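Local coordinates for Ice-binding protein isoform1a (Antarctomyces psychrotrophicus, PDB 7BWX) that probably binds ice crystals, recognising particular water molecules of the prism planes, by means of a right-handed beta-helix, at residues G12-F17 / A190-S195; T42-F47 / L56-D61. The protein carries 1 engineered substitution. All coordinates share one frame; numbering follows the deposited sequence.

Contact 1 of 2, residues G12-F17 / A190-S195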
loop_
_atom_site.group_PDB
_atom_site.type_symbol
_atom_site.label_atom_id
_atom_site.label_comp_id
_atom_site.label_asym_id
_atom_site.label_seq_id
_atom_site.Cartn_x
_atom_site.Cartn_y
_atom_site.Cartn_z
ATOM N N GLY A 12 -1.571 13.203 4.737
ATOM C CA GLY A 12 -1.051 14.555 4.490
ATOM C C GLY A 12 -0.537 14.698 3.065
ATOM O O GLY A 12 -1.247 14.352 2.097
ATOM N N ALA A 13 0.699 15.150 2.891
ATOM C CA ALA A 13 1.225 15.419 1.547
ATOM C C ALA A 13 1.516 14.104 0.815
ATOM O O ALA A 13 1.713 14.193 -0.407
ATOM C CB ALA A 13 2.453 16.284 1.580
ATOM N N ALA A 14 1.531 12.956 1.486
ATOM C CA ALA A 14 1.747 11.645 0.811
ATOM C C ALA A 14 0.483 11.221 0.038
ATOM O O ALA A 14 0.565 10.274 -0.755
ATOM C CB ALA A 14 2.153 10.594 1.810
ATOM N N SER A 15 -0.662 11.885 0.248
ATOM C CA SER A 15 -1.973 11.385 -0.254
ATOM C C SER A 15 -2.034 11.366 -1.790
ATOM O O SER A 15 -2.828 10.584 -2.308
ATOM C CB SER A 15 -3.128 12.188 0.330
ATOM O OG SER A 15 -3.136 13.451 -0.320
ATOM N N SER A 16 -1.209 12.134 -2.503
ATOM C CA SER A 16 -1.223 12.197 -3.976
ATOM C C SER A 16 -0.223 11.222 -4.625
ATOM O O SER A 16 -0.203 11.139 -5.895
ATOM C CB SER A 16 -0.993 13.601 -4.391
ATOM O OG SER A 16 0.343 14.002 -4.091
ATOM N N PHE A 17 0.550 10.482 -3.832
ATOM C CA PHE A 17 1.656 9.631 -4.351
ATOM C C PHE A 17 1.177 8.219 -4.650
ATOM O O PHE A 17 0.571 7.594 -3.769
ATOM C CB PHE A 17 2.850 9.613 -3.381
ATOM C CG PHE A 17 3.658 10.888 -3.424
ATOM C CD1 PHE A 17 3.201 12.052 -2.805
ATOM C CD2 PHE A 17 4.809 10.943 -4.174
ATOM C CE1 PHE A 17 3.904 13.238 -2.916
ATOM C CE2 PHE A 17 5.539 12.116 -4.252
ATOM C CZ PHE A 17 5.090 13.257 -3.629
ATOM N N ALA A 190 -1.774 3.021 -3.141
ATOM C CA ALA A 190 -0.459 3.694 -3.092
ATOM C C ALA A 190 0.570 2.782 -2.456
ATOM O O ALA A 190 0.176 1.936 -1.650
ATOM C CB ALA A 190 -0.609 4.984 -2.344
ATOM N N LEU A 191 1.831 2.940 -2.857
ATOM C CA LEU A 191 2.978 2.202 -2.312
ATOM C C LEU A 191 3.896 3.197 -1.591
ATOM O O LEU A 191 4.598 3.952 -2.288
ATOM C CB LEU A 191 3.705 1.466 -3.443
ATOM C CG LEU A 191 2.816 0.552 -4.283
ATOM C CD1 LEU A 191 3.620 -0.099 -5.363
ATOM C CD2 LEU A 191 2.088 -0.489 -3.460
ATOM N N LEU A 192 3.811 3.256 -0.249
ATOM C CA LEU A 192 4.557 4.236 0.574
ATOM C C LEU A 192 5.573 3.472 1.423
ATOM O O LEU A 192 5.205 2.879 2.480
ATOM C CB LEU A 192 3.550 5.015 1.430
ATOM C CG LEU A 192 2.388 5.665 0.697
ATOM C CD1 LEU A 192 1.537 6.443 1.656
ATOM C CD2 LEU A 192 2.829 6.592 -0.417
ATOM N N ALA A 193 6.797 3.387 0.919
ATOM C CA ALA A 193 7.870 2.523 1.449
ATOM C C ALA A 193 8.753 3.310 2.407
ATOM O O ALA A 193 8.835 4.541 2.251
ATOM C CB ALA A 193 8.716 1.943 0.365
ATOM N N GLY A 194 9.357 2.609 3.355
ATOM C CA GLY A 194 10.338 3.211 4.267
ATOM C C GLY A 194 11.757 3.063 3.730
ATOM O O GLY A 194 12.669 3.673 4.306
ATOM N N SER A 195 11.973 2.238 2.704
ATOM C CA SER A 195 13.306 2.075 2.061
ATOM C C SER A 195 13.200 2.326 0.552
ATOM O O SER A 195 13.346 3.488 0.144
ATOM C CB SER A 195 13.932 0.728 2.409
ATOM O OG SER A 195 13.137 -0.382 1.980
#
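Phe17 N donates to Ala14 O at 3.1 Å, and the two residues joined by this bond are also the two that Leu192 touches. The bond spans three residues, as does Ser15 N to Gly12 O at 3.1 Å. Together they wind 12-17 into a compact 3-10-like turn, which brings Ala14 CB and Phe17 CB to the same neighbour. Leu192 reaches them as a fork. Its CG stands anti to its own carbonyl carbon (chi1 -53°), and the two branches then diverge: CD1 meets Ala14 CB at 4.2 Å, while CD2 lies 4.2 Å from Phe17 CB. One leucine therefore packs against both residues of the Ala14-Phe17 hydrogen bond. Ala190, two residues earlier on the same side of the strand, presents its methyl group to the backbone instead; packing is tight there, with Ala190 CB 3.2 Å from Phe17 O. The methyl carbon lies nearly in line with the carbonyl, the angle from Phe17 C through Phe17 O to Ala190 CB being 156°. The phenyl ring of Phe17 leads away from 190-195, and Ala13 O lies in the ring plane at its edge, 3.5 Å from Phe17 CD1. No hydrogen bond crosses between the segments, and the 142 Å² buried between them is mainly apolar. Direct strand pairing begins just beyond the turn, where Leu191 bonds through its backbone to Gly18 and Leu20. Strand 19-20 runs parallel between 186-192 and 36-39, placing residues from near the N-terminus beside a late coil of the beta-helix. Helix 61-79 packs on 12-17 through Thr62 and Ala66 against Phe17, with Asp69 accepting from Ala13 N; strand 172-175 pairs with 186-192 next to Ala190.

Contact 2 of 2, residues T42-F47 / L56-D61. Engineered in segment 56-61: Asp61 (natural residue Asn).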
loop_
_atom_site.group_PDB
_atom_site.type_symbol
_atom_site.label_atom_id
_atom_site.label_comp_id
_atom_site.label_asym_id
_atom_site.label_seq_id
_atom_site.Cartn_x
_atom_site.Cartn_y
_atom_site.Cartn_z
ATOM N N THR A 42 17.357 10.028 -3.654
ATOM C CA THR A 42 17.801 8.901 -4.494
ATOM C C THR A 42 17.145 9.004 -5.883
ATOM O O THR A 42 15.948 9.290 -5.972
ATOM C CB THR A 42 17.442 7.586 -3.794
ATOM O OG1 THR A 42 18.042 7.624 -2.491
ATOM C CG2 THR A 42 17.876 6.382 -4.587
ATOM N N SER A 43 17.903 8.731 -6.936
ATOM C CA SER A 43 17.430 8.748 -8.331
ATOM C C SER A 43 16.480 7.564 -8.544
ATOM O O SER A 43 16.533 6.569 -7.761
ATOM C CB SER A 43 18.596 8.701 -9.279
ATOM O OG SER A 43 19.155 7.406 -9.227
ATOM N N ILE A 44 15.555 7.720 -9.471
ATOM C CA ILE A 44 14.649 6.604 -9.867
ATOM C C ILE A 44 15.282 5.962 -11.086
ATOM O O ILE A 44 15.958 6.692 -11.834
ATOM C CB ILE A 44 13.234 7.135 -10.131
ATOM C CG1 ILE A 44 13.233 8.110 -11.310
ATOM C CG2 ILE A 44 12.705 7.797 -8.864
ATOM C CD1 ILE A 44 11.872 8.356 -11.929
ATOM N N THR A 45 15.048 4.683 -11.333
ATOM C CA THR A 45 15.563 4.041 -12.561
ATOM C C THR A 45 14.423 3.290 -13.220
ATOM O O THR A 45 13.491 2.864 -12.498
ATOM C CB THR A 45 16.724 3.077 -12.287
ATOM O OG1 THR A 45 16.301 2.092 -11.332
ATOM C CG2 THR A 45 17.845 3.779 -11.598
ATOM N N GLY A 46 14.490 3.183 -14.547
ATOM C CA GLY A 46 13.491 2.402 -15.313
ATOM C C GLY A 46 12.285 3.208 -15.758
ATOM O O GLY A 46 11.286 2.593 -16.179
ATOM N N PHE A 47 12.400 4.531 -15.791
ATOM C CA PHE A 47 11.406 5.444 -16.374
ATOM C C PHE A 47 12.108 6.300 -17.426
ATOM O O PHE A 47 12.737 7.285 -17.057
ATOM C CB PHE A 47 10.788 6.309 -15.279
ATOM C CG PHE A 47 10.056 5.544 -14.208
ATOM C CD1 PHE A 47 10.741 4.995 -13.148
ATOM C CD2 PHE A 47 8.669 5.395 -14.268
ATOM C CE1 PHE A 47 10.065 4.286 -12.161
ATOM C CE2 PHE A 47 7.998 4.684 -13.279
ATOM C CZ PHE A 47 8.703 4.107 -12.243
ATOM N N LEU A 56 6.517 14.234 -10.616
ATOM C CA LEU A 56 7.735 13.627 -10.060
ATOM C C LEU A 56 8.292 14.606 -9.026
ATOM O O LEU A 56 8.406 15.801 -9.307
ATOM C CB LEU A 56 8.640 13.357 -11.256
ATOM C CG LEU A 56 9.833 12.460 -11.052
ATOM C CD1 LEU A 56 9.477 11.148 -10.350
ATOM C CD2 LEU A 56 10.480 12.198 -12.402
ATOM N N HIS A 57 8.542 14.156 -7.813
ATOM C CA HIS A 57 9.107 15.001 -6.743
ATOM C C HIS A 57 10.335 14.284 -6.206
ATOM O O HIS A 57 10.194 13.454 -5.300
ATOM C CB HIS A 57 8.073 15.258 -5.653
ATOM C CG HIS A 57 6.927 16.111 -6.079
ATOM N ND1 HIS A 57 7.056 17.482 -6.185
ATOM C CD2 HIS A 57 5.615 15.806 -6.318
ATOM C CE1 HIS A 57 5.891 18.005 -6.551
ATOM N NE2 HIS A 57 4.973 16.994 -6.625
ATOM N N ILE A 58 11.479 14.523 -6.822
ATOM C CA ILE A 58 12.752 13.938 -6.326
ATOM C C ILE A 58 13.437 15.003 -5.473
ATOM O O ILE A 58 14.078 15.971 -6.010
ATOM C CB ILE A 58 13.618 13.410 -7.464
ATOM C CG1 ILE A 58 12.822 12.456 -8.365
ATOM C CG2 ILE A 58 14.859 12.765 -6.897
ATOM C CD1 ILE A 58 13.575 11.957 -9.562
ATOM N N ASN A 59 13.291 14.850 -4.183
ATOM C CA ASN A 59 14.000 15.652 -3.179
ATOM C C ASN A 59 13.645 17.126 -3.319
ATOM O O ASN A 59 14.561 17.961 -3.511
ATOM C CB ASN A 59 15.501 15.409 -3.239
ATOM C CG ASN A 59 16.138 15.923 -1.953
ATOM O OD1 ASN A 59 15.452 16.026 -0.932
ATOM N ND2 ASN A 59 17.427 16.208 -1.987
ATOM N N ASP A 60 12.364 17.475 -3.162
ATOM C CA ASP A 60 11.942 18.889 -3.039
ATOM C C ASP A 60 11.139 19.007 -1.729
ATOM O O ASP A 60 11.047 17.996 -0.979
ATOM C CB ASP A 60 11.217 19.334 -4.308
ATOM C CG ASP A 60 9.980 18.490 -4.646
ATOM O OD1 ASP A 60 9.493 17.738 -3.750
ATOM O OD2 ASP A 60 9.512 18.589 -5.790
ATOM N N ASP A 61 10.550 20.175 -1.471
ATOM C CA ASP A 61 9.753 20.372 -0.249
ATOM C C ASP A 61 8.578 19.367 -0.210
ATOM O O ASP A 61 8.263 18.911 0.895
ATOM C CB ASP A 61 9.351 21.837 -0.129
ATOM C CG ASP A 61 10.524 22.763 0.261
ATOM O OD1 ASP A 61 11.672 22.254 0.514
ATOM O OD2 ASP A 61 10.269 23.965 0.387
#
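Leu56 and Ile58 turn toward Ile44, whereas the imidazole of His57 between them is directed elsewhere, and its edge is occupied by Asp60 OD2. That oxygen lies 1° out of the ring plane and takes the hydrogen of His57 ND1 through its syn lone pair. The bond is 2.7 Å long from His57 ND1 to Asp60 OD2 and nearly straight (168°), which restrains the rotation of the ring. Asp60 has a second task: it is the N-cap of helix 61-79, where its side chain caps a backbone N, while Ser63 OG bonds back to Asp60 N. Each carboxylate oxygen is thus engaged, one by the ring and one at the helix start. Asn59, with positive phi and psi, makes the bend from strand to helix. Across the contact the meeting is hydrocarbon on hydrocarbon. Ile44 carries CG1 between its backbone N and carbonyl carbon (chi1 63°), and from there CD1 runs tip to tip into the fork of Leu56, 4.0 Å from Leu56 CD1 and 4.1 Å from Leu56 CD2. Ile44 CG1 also lies 4.2 Å from Ile58 CD1. The other branch of Ile58 goes to the backbone, CG2 being 3.8 Å from Thr42 O, an oxygen that is also bonded to Thr39 OG1. Met37 of strand 36-39 lies against both Ile44 and Leu56, and Thr39 touches Ile58, so 42-47 and 56-58 form a surface apolar cluster beside that strand, in the beta-helix coil leading into helix 61-79. With no hydrogen bond between the segments and 170 Å² buried, cohesion probably comes chiefly from dispersion and the exclusion of water. The polar bonds lie to the side of the hydrocarbon cluster; within 56-61 the carboxylate would probably tend to stabilise a positive charge on the imidazole.

The centres of contacts 1 and 2 lie 13 Å apart, on the same side of the chain's centre. In sequence, 42-47 and 56-61 both fall between the halves of contact 1, so a local side-chain contact sits within a span that joins the N-terminal region to residues 173 positions later. Parallel strands connect them: 186-192 pairs with 19-20, which pairs with 36-39, which pairs with 56-58. Helix 61-79, starting at the end of contact 2, also covers Phe17. The two contacts touch directly, Phe17 CZ lying 3.7 Å from His57 CD2. Buried contact 1 and surface contact 2 thus belong to one continuous stack of beta-helix coils.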